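Local coordinates for microtubule-associated serine/threonine-protein kinase 3 (Homo sapiens, PDB 3KHF), which transfers phosphate to serine or threonine side chains of other proteins and carries a PDZ domain that probably binds the C-terminal tails of partner proteins, at residues F17-I22 with L69-V74; V34-W39 with E64-L69; G55-H60 with R88-E93. All blocks are in the same frame, centred on the assembly; numbering follows the deposited sequence.

Interaction 1 of 3, residues F17-I22 with L69-V74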
# COMPACT_ATOMS: atom_id res chain seq x y z
N PHE A 17 -1.22 8.67 2.94
CA PHE A 17 -0.68 8.15 1.69
C PHE A 17 -1.77 7.87 0.71
O PHE A 17 -2.94 7.80 1.08
CB PHE A 17 0.20 6.91 1.93
CG PHE A 17 -0.52 5.66 2.39
CD1 PHE A 17 -0.87 4.66 1.49
CD2 PHE A 17 -0.77 5.44 3.74
CE1 PHE A 17 -1.46 3.49 1.91
CE2 PHE A 17 -1.35 4.28 4.17
CZ PHE A 17 -1.70 3.28 3.25
N SER A 18 -1.39 7.73 -0.55
CA SER A 18 -2.35 7.29 -1.55
C SER A 18 -1.90 5.97 -2.14
O SER A 18 -0.71 5.63 -2.13
CB SER A 18 -2.52 8.30 -2.67
OG SER A 18 -1.42 8.30 -3.51
N LEU A 19 -2.85 5.22 -2.65
CA LEU A 19 -2.52 3.95 -3.29
C LEU A 19 -3.38 3.71 -4.50
O LEU A 19 -4.50 4.24 -4.62
CB LEU A 19 -2.56 2.78 -2.32
CG LEU A 19 -3.91 2.19 -1.94
CD1 LEU A 19 -3.67 0.91 -1.12
CD2 LEU A 19 -4.77 3.15 -1.13
N ARG A 20 -2.82 2.92 -5.42
CA ARG A 20 -3.54 2.46 -6.58
C ARG A 20 -3.65 0.95 -6.51
O ARG A 20 -2.76 0.28 -5.99
CB ARG A 20 -2.88 2.85 -7.93
CG ARG A 20 -2.76 4.33 -8.18
CD ARG A 20 -2.14 4.64 -9.51
NE ARG A 20 -1.92 6.08 -9.65
CZ ARG A 20 -2.82 6.93 -10.12
NH1 ARG A 20 -3.99 6.50 -10.58
NH2 ARG A 20 -2.54 8.23 -10.15
N ALA A 21 -4.72 0.44 -7.06
CA ALA A 21 -4.88 -0.98 -7.32
C ALA A 21 -4.49 -1.23 -8.76
O ALA A 21 -5.13 -0.72 -9.67
CB ALA A 21 -6.31 -1.41 -7.07
N ILE A 22 -3.42 -1.95 -8.99
CA ILE A 22 -2.94 -2.22 -10.33
C ILE A 22 -3.43 -3.60 -10.76
O ILE A 22 -3.16 -4.58 -10.10
CB ILE A 22 -1.38 -2.18 -10.41
CG1 ILE A 22 -0.83 -0.87 -9.81
CG2 ILE A 22 -0.89 -2.45 -11.82
CD1 ILE A 22 -1.33 0.37 -10.52
N LEU A 69 -6.93 -8.87 -3.51
CA LEU A 69 -8.18 -8.21 -3.15
C LEU A 69 -8.43 -7.01 -4.04
O LEU A 69 -7.51 -6.33 -4.46
CB LEU A 69 -8.14 -7.76 -1.69
CG LEU A 69 -8.03 -8.85 -0.63
CD1 LEU A 69 -8.08 -8.20 0.75
CD2 LEU A 69 -9.11 -9.93 -0.76
N VAL A 70 -9.69 -6.73 -4.34
CA VAL A 70 -10.02 -5.55 -5.14
C VAL A 70 -9.79 -4.26 -4.37
O VAL A 70 -9.73 -4.25 -3.13
CB VAL A 70 -11.47 -5.59 -5.69
CG1 VAL A 70 -11.65 -6.80 -6.59
CG2 VAL A 70 -12.52 -5.55 -4.56
N HIS A 71 -9.64 -3.16 -5.11
CA HIS A 71 -9.27 -1.88 -4.53
C HIS A 71 -10.10 -1.50 -3.34
O HIS A 71 -9.54 -1.14 -2.29
CB HIS A 71 -9.40 -0.76 -5.57
CG HIS A 71 -8.94 0.59 -5.08
ND1 HIS A 71 -7.69 0.83 -4.56
CD2 HIS A 71 -9.59 1.78 -5.06
CE1 HIS A 71 -7.57 2.12 -4.27
NE2 HIS A 71 -8.72 2.71 -4.55
N MET A 72 -11.43 -1.54 -3.47
CA MET A 72 -12.27 -1.01 -2.41
C MET A 72 -12.28 -1.92 -1.18
O MET A 72 -12.56 -1.45 -0.08
CB MET A 72 -13.67 -0.69 -2.94
CG MET A 72 -13.67 0.54 -3.84
SD MET A 72 -13.35 2.07 -2.90
CE MET A 72 -13.91 3.25 -4.15
N ASP A 73 -11.96 -3.20 -1.33
CA ASP A 73 -11.80 -4.07 -0.16
C ASP A 73 -10.59 -3.64 0.67
O ASP A 73 -10.63 -3.65 1.90
CB ASP A 73 -11.70 -5.55 -0.56
CG ASP A 73 -13.04 -6.16 -0.98
OD1 ASP A 73 -14.07 -5.47 -0.94
OD2 ASP A 73 -13.02 -7.36 -1.33
N VAL A 74 -9.51 -3.25 -0.00
CA VAL A 74 -8.34 -2.77 0.68
C VAL A 74 -8.58 -1.38 1.29
O VAL A 74 -8.21 -1.12 2.42
CB VAL A 74 -7.11 -2.82 -0.27
CG1 VAL A 74 -5.95 -2.06 0.33
CG2 VAL A 74 -6.74 -4.27 -0.54
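His71 overlaps Ala21 at the start of helix 71-80. The methyl carbon Ala21 CB sits 3.5 Å from His71 CB and 3.6 Å from His71 ND1, lying obliquely to the imidazole ring. CG of His71 is anti to the backbone N (chi1 -176°). The ring then reaches across toward the neighbouring part of strand 17-25, where His71 CE1 comes to 3.7 Å from the carbonyl oxygen Leu19 O. No hydrogen bond links the two segments, so the contact rests on packing.

One turn further along the helix, Val74 takes over. Val74 CG1 meets Leu19 CD1 at 4.0 Å, branch to branch, with the two side chains crossing at a slant. Leu19 CG lies between the backbone N and the carbonyl carbon (chi1 79°), and the end of the side chain comes nearer to the helix than its base. Leu78 of the same helix also touches Leu19, while Val74 is buried against His36, Val66 and Ile61. Arg20 points away from the helix and makes a cation-pi contact with Trp39.

The helix thus lies beside an edge strand of the sheet, with Val70 as its N-cap residue. This pair of elements forms the peptide groove of PDZ domains. A histidine at the first helix position is consistent with a class I domain, which prefers ligands with serine or threonine two residues before the C-terminal one.

Interaction 2 of 3, residues V34-W39 with E64-L69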
# COMPACT_ATOMS: atom_id res chain seq x y z
N VAL A 34 -4.91 -8.37 -8.59
CA VAL A 34 -4.87 -6.98 -8.16
C VAL A 34 -3.73 -6.77 -7.17
O VAL A 34 -3.61 -7.49 -6.19
CB VAL A 34 -6.22 -6.56 -7.55
CG1 VAL A 34 -6.17 -5.10 -7.19
CG2 VAL A 34 -7.39 -6.86 -8.54
N HIS A 35 -2.91 -5.76 -7.44
CA HIS A 35 -1.77 -5.39 -6.60
C HIS A 35 -1.93 -3.98 -6.07
O HIS A 35 -2.23 -3.07 -6.81
CB HIS A 35 -0.49 -5.42 -7.45
CG HIS A 35 -0.02 -6.79 -7.81
ND1 HIS A 35 -0.76 -7.69 -8.56
CD2 HIS A 35 1.14 -7.44 -7.50
CE1 HIS A 35 -0.06 -8.81 -8.71
NE2 HIS A 35 1.08 -8.69 -8.07
N HIS A 36 -1.68 -3.79 -4.78
CA HIS A 36 -1.90 -2.51 -4.11
C HIS A 36 -0.57 -1.83 -3.91
O HIS A 36 0.29 -2.31 -3.17
CB HIS A 36 -2.59 -2.80 -2.78
CG HIS A 36 -3.79 -3.66 -2.99
ND1 HIS A 36 -4.96 -3.13 -3.47
CD2 HIS A 36 -3.96 -5.00 -2.97
CE1 HIS A 36 -5.81 -4.11 -3.71
NE2 HIS A 36 -5.23 -5.25 -3.42
N VAL A 37 -0.38 -0.71 -4.60
CA VAL A 37 0.90 -0.02 -4.64
C VAL A 37 0.73 1.41 -4.13
O VAL A 37 -0.11 2.17 -4.59
CB VAL A 37 1.49 -0.02 -6.07
CG1 VAL A 37 2.85 0.71 -6.11
CG2 VAL A 37 1.60 -1.45 -6.61
N VAL A 38 1.58 1.79 -3.17
CA VAL A 38 1.60 3.14 -2.64
C VAL A 38 2.10 4.08 -3.71
O VAL A 38 3.18 3.89 -4.28
CB VAL A 38 2.52 3.24 -1.41
CG1 VAL A 38 2.61 4.68 -0.87
CG2 VAL A 38 2.04 2.29 -0.31
N TRP A 39 1.32 5.12 -4.01
CA TRP A 39 1.69 6.04 -5.07
C TRP A 39 2.30 7.33 -4.56
O TRP A 39 3.09 7.96 -5.26
CB TRP A 39 0.51 6.37 -6.02
CG TRP A 39 0.89 6.22 -7.47
CD1 TRP A 39 1.31 7.19 -8.34
CD2 TRP A 39 1.01 4.99 -8.15
NE1 TRP A 39 1.63 6.62 -9.55
CE2 TRP A 39 1.48 5.27 -9.45
CE3 TRP A 39 0.79 3.67 -7.79
CZ2 TRP A 39 1.66 4.26 -10.40
CZ3 TRP A 39 1.00 2.68 -8.71
CH2 TRP A 39 1.42 2.99 -10.00
N GLU A 64 -2.88 -9.68 7.63
CA GLU A 64 -3.77 -10.29 6.65
C GLU A 64 -3.20 -10.06 5.25
O GLU A 64 -2.94 -8.92 4.86
CB GLU A 64 -5.18 -9.65 6.75
CG GLU A 64 -6.24 -10.14 5.72
CD GLU A 64 -7.63 -9.49 5.86
OE1 GLU A 64 -8.50 -9.76 4.99
OE2 GLU A 64 -7.88 -8.74 6.83
N SER A 65 -3.05 -11.13 4.46
CA SER A 65 -2.69 -10.98 3.06
C SER A 65 -3.75 -10.18 2.29
O SER A 65 -4.94 -10.47 2.37
CB SER A 65 -2.55 -12.36 2.41
OG SER A 65 -2.14 -12.26 1.08
N VAL A 66 -3.31 -9.17 1.54
CA VAL A 66 -4.23 -8.37 0.72
C VAL A 66 -3.96 -8.47 -0.76
O VAL A 66 -4.74 -7.94 -1.55
CB VAL A 66 -4.28 -6.89 1.16
CG1 VAL A 66 -4.83 -6.79 2.59
CG2 VAL A 66 -2.92 -6.21 1.01
N LEU A 67 -2.90 -9.17 -1.16
CA LEU A 67 -2.64 -9.39 -2.55
C LEU A 67 -3.86 -10.05 -3.21
O LEU A 67 -4.39 -11.04 -2.70
CB LEU A 67 -1.41 -10.27 -2.68
CG LEU A 67 -1.05 -10.67 -4.10
CD1 LEU A 67 -0.56 -9.45 -4.80
CD2 LEU A 67 0.02 -11.75 -4.14
N GLY A 68 -4.31 -9.50 -4.33
CA GLY A 68 -5.44 -10.05 -5.05
C GLY A 68 -6.82 -9.54 -4.65
O GLY A 68 -7.79 -9.77 -5.37
N LEU A 69 -6.93 -8.87 -3.51
CA LEU A 69 -8.18 -8.21 -3.15
C LEU A 69 -8.43 -7.01 -4.04
O LEU A 69 -7.51 -6.33 -4.46
CB LEU A 69 -8.14 -7.76 -1.69
CG LEU A 69 -8.03 -8.85 -0.63
CD1 LEU A 69 -8.08 -8.20 0.75
CD2 LEU A 69 -9.11 -9.93 -0.76
O HOH W 1 -6.83 -10.52 -7.80
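The backbone N of Gly68 donates to Val34 O over 2.8 Å, with an N-H...O angle of 147°. Beside this bond, a water accepts from Val34 N at 3.0 Å and donates to Gly68 O at 2.7 Å. Val34 therefore uses both its backbone polar atoms toward Gly68, one directly and one through water.

Gly68 is the third residue of a type II beta turn from Val66 to Leu69, closed by a bond from Leu69 N to Val66 O of 3.1 Å. At the backbone angles of Gly68, a CB would press hard against the carbonyl oxygen of Leu67. In the PDZ fold this turn leads from the short strand 64-65 into helix 71-80. The contact fastens it to strand 32-41 of the sheet.

The side chains meet on different parts of the turn. In one of two modelled conformers, Leu67 places CD1 over the centre of one face of the His35 ring, 3.8 Å from the centroid, in a CH-pi contact. The contact is less certain for that reason. The two side chains run side by side. His35 ND1 is hydrogen-bonded to Thr33 O, which helps to fix the ring. His36 points toward the turn, with CG anti to the carbonyl carbon (chi1 -52°), and His36 CD2 lies 4.3 Å from Val66 CG2. A weak bond from His36 NE2 to Leu69 O is doubtful, because that oxygen is modelled too close to the ring. Val74 of the helix also touches Leu69.

Interaction 3 of 3, residues G55-H60 with R88-E93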
# COMPACT_ATOMS: atom_id res chain seq x y z
N GLY A 55 5.93 3.67 -4.26
CA GLY A 55 6.46 2.51 -4.96
C GLY A 55 6.35 1.22 -4.18
O GLY A 55 6.56 0.15 -4.72
N ASP A 56 6.00 1.28 -2.89
CA ASP A 56 5.88 0.09 -2.07
C ASP A 56 4.65 -0.70 -2.47
O ASP A 56 3.53 -0.16 -2.52
CB ASP A 56 5.74 0.47 -0.58
CG ASP A 56 7.03 0.92 0.09
OD1 ASP A 56 8.13 0.82 -0.51
OD2 ASP A 56 6.95 1.36 1.27
N LEU A 57 4.83 -2.00 -2.68
CA LEU A 57 3.73 -2.94 -2.80
C LEU A 57 3.30 -3.36 -1.41
O LEU A 57 4.12 -3.84 -0.62
CB LEU A 57 4.17 -4.20 -3.56
CG LEU A 57 3.14 -5.31 -3.73
CD1 LEU A 57 2.03 -4.89 -4.71
CD2 LEU A 57 3.79 -6.61 -4.19
N ILE A 58 2.03 -3.15 -1.08
CA ILE A 58 1.50 -3.59 0.21
C ILE A 58 1.03 -5.03 0.06
O ILE A 58 0.12 -5.33 -0.70
CB ILE A 58 0.32 -2.70 0.69
CG1 ILE A 58 0.80 -1.26 0.90
CG2 ILE A 58 -0.30 -3.26 1.95
CD1 ILE A 58 -0.29 -0.23 1.17
N THR A 59 1.64 -5.94 0.82
CA THR A 59 1.28 -7.35 0.74
C THR A 59 0.37 -7.74 1.89
O THR A 59 -0.45 -8.66 1.73
CB THR A 59 2.55 -8.23 0.73
OG1 THR A 59 3.27 -8.05 1.94
CG2 THR A 59 3.47 -7.87 -0.45
N HIS A 60 0.48 -7.07 3.02
CA HIS A 60 -0.30 -7.45 4.21
C HIS A 60 -0.71 -6.21 4.97
O HIS A 60 0.05 -5.24 5.07
CB HIS A 60 0.46 -8.39 5.17
CG HIS A 60 0.94 -9.67 4.55
ND1 HIS A 60 1.96 -9.72 3.63
CD2 HIS A 60 0.56 -10.96 4.78
CE1 HIS A 60 2.16 -10.98 3.28
NE2 HIS A 60 1.33 -11.74 3.96
N ARG A 88 2.96 -4.77 5.76
CA ARG A 88 4.10 -5.43 5.14
C ARG A 88 4.19 -4.95 3.71
O ARG A 88 3.17 -4.93 3.01
CB ARG A 88 4.00 -6.94 5.19
CG ARG A 88 4.18 -7.48 6.58
CD ARG A 88 4.17 -9.00 6.64
NE ARG A 88 5.16 -9.59 5.77
CZ ARG A 88 5.14 -10.86 5.36
NH1 ARG A 88 4.18 -11.70 5.77
NH2 ARG A 88 6.09 -11.30 4.55
N THR A 89 5.37 -4.54 3.31
CA THR A 89 5.60 -3.99 1.99
C THR A 89 6.87 -4.51 1.34
O THR A 89 7.80 -4.96 2.03
CB THR A 89 5.75 -2.46 2.03
OG1 THR A 89 6.99 -2.10 2.66
CG2 THR A 89 4.60 -1.82 2.77
N THR A 90 6.93 -4.40 0.02
CA THR A 90 8.11 -4.75 -0.74
C THR A 90 8.28 -3.76 -1.89
O THR A 90 7.31 -3.37 -2.52
CB THR A 90 8.02 -6.23 -1.16
OG1 THR A 90 9.29 -6.64 -1.68
CG2 THR A 90 6.91 -6.46 -2.13
N ALA A 91 9.52 -3.35 -2.16
CA ALA A 91 9.83 -2.42 -3.24
C ALA A 91 11.06 -2.91 -3.99
O ALA A 91 11.95 -3.50 -3.41
CB ALA A 91 10.11 -1.04 -2.69
N LEU A 92 11.09 -2.67 -5.29
CA LEU A 92 12.30 -2.81 -6.10
C LEU A 92 13.01 -1.47 -6.08
O LEU A 92 13.50 -1.05 -5.04
CB LEU A 92 11.94 -3.22 -7.51
CG LEU A 92 11.29 -4.57 -7.43
CD1 LEU A 92 10.75 -4.97 -8.81
CD2 LEU A 92 12.26 -5.62 -6.91
N GLU A 93 13.09 -0.77 -7.19
CA GLU A 93 13.91 0.44 -7.23
C GLU A 93 13.30 1.52 -6.36
O GLU A 93 12.08 1.69 -6.28
CB GLU A 93 14.11 0.97 -8.65
CG GLU A 93 15.32 0.40 -9.37
CD GLU A 93 15.10 -1.02 -9.83
OE1 GLU A 93 13.93 -1.40 -10.02
OE2 GLU A 93 16.10 -1.77 -10.00
O HOH W 2 8.97 -1.81 0.86
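The guanidinium of Arg88 lies flat on one face of the His60 ring, with centres 4.0 Å apart and planes at 13°. Arg88 NH1 covers that face off centre, toward the rim, and stands 3.3 Å from His60 CE1. Arg88 CD joins it over the same ring in a CH-pi contact. The arginine chain bends at chi3 (56°), which sets the position of NE beside the ring. At the ring edge, in plane, Thr59 OG1 is hydrogen-bonded to His60 ND1 at 2.7 Å, and either may be the donor. This bond limits rotation of the ring.

In the backbone, Arg88 O is approached by two successive N-H groups. Thr59 N donates to Arg88 O at 2.9 Å, and His60 N reaches the same Arg88 O in a weak bond of 3.4 Å. Thr59 and His60 together facing Arg88 make a classic beta bulge in the antiparallel pairing of strands 57-61 and 84-90, within the PDZ sheet. Arg88 N returns a bond to His60 O.

Past the bulge the pairing is regular. Leu57 and Thr90 form a hydrogen-bonded pair, with Leu57 N giving to Thr90 O and Thr90 N to Leu57 O. On the face shared with His60 and Arg88, Leu57 CD2 packs against Thr90 CG2 at 3.7 Å. Ile58 and Thr89, a non-hydrogen-bonded pair, turn to the other face, where Ile58 is buried against Val38 and Val66. A water bridges Thr89 OG1, at 2.7 Å, and, weakly, Asp56 OD1. The other carboxylate oxygen of Asp56 is hydrogen-bonded to Arg53 N.

Along the chain, the first contact segment lies on strand 17-25, which pairs with strand 32-41. Interaction 1 closes the longer loop, bringing the start of helix 71-80 back to the first of these strands. Interaction 2 falls within that span and joins strand 32-41 to the turn just ahead of the helix. The two share Leu69. Interaction 3 starts inside both spans and ends beyond the helix, so it crosses both. It closes the loop from strand 57-61 through helix 71-80 to strand 84-90. It lies on the opposite side of the chain's centre from interaction 1. Strand 57-61 pairs with strand 32-41, joining interactions 2 and 3, and Ile58 touches Phe17 and Leu19 of interaction 1.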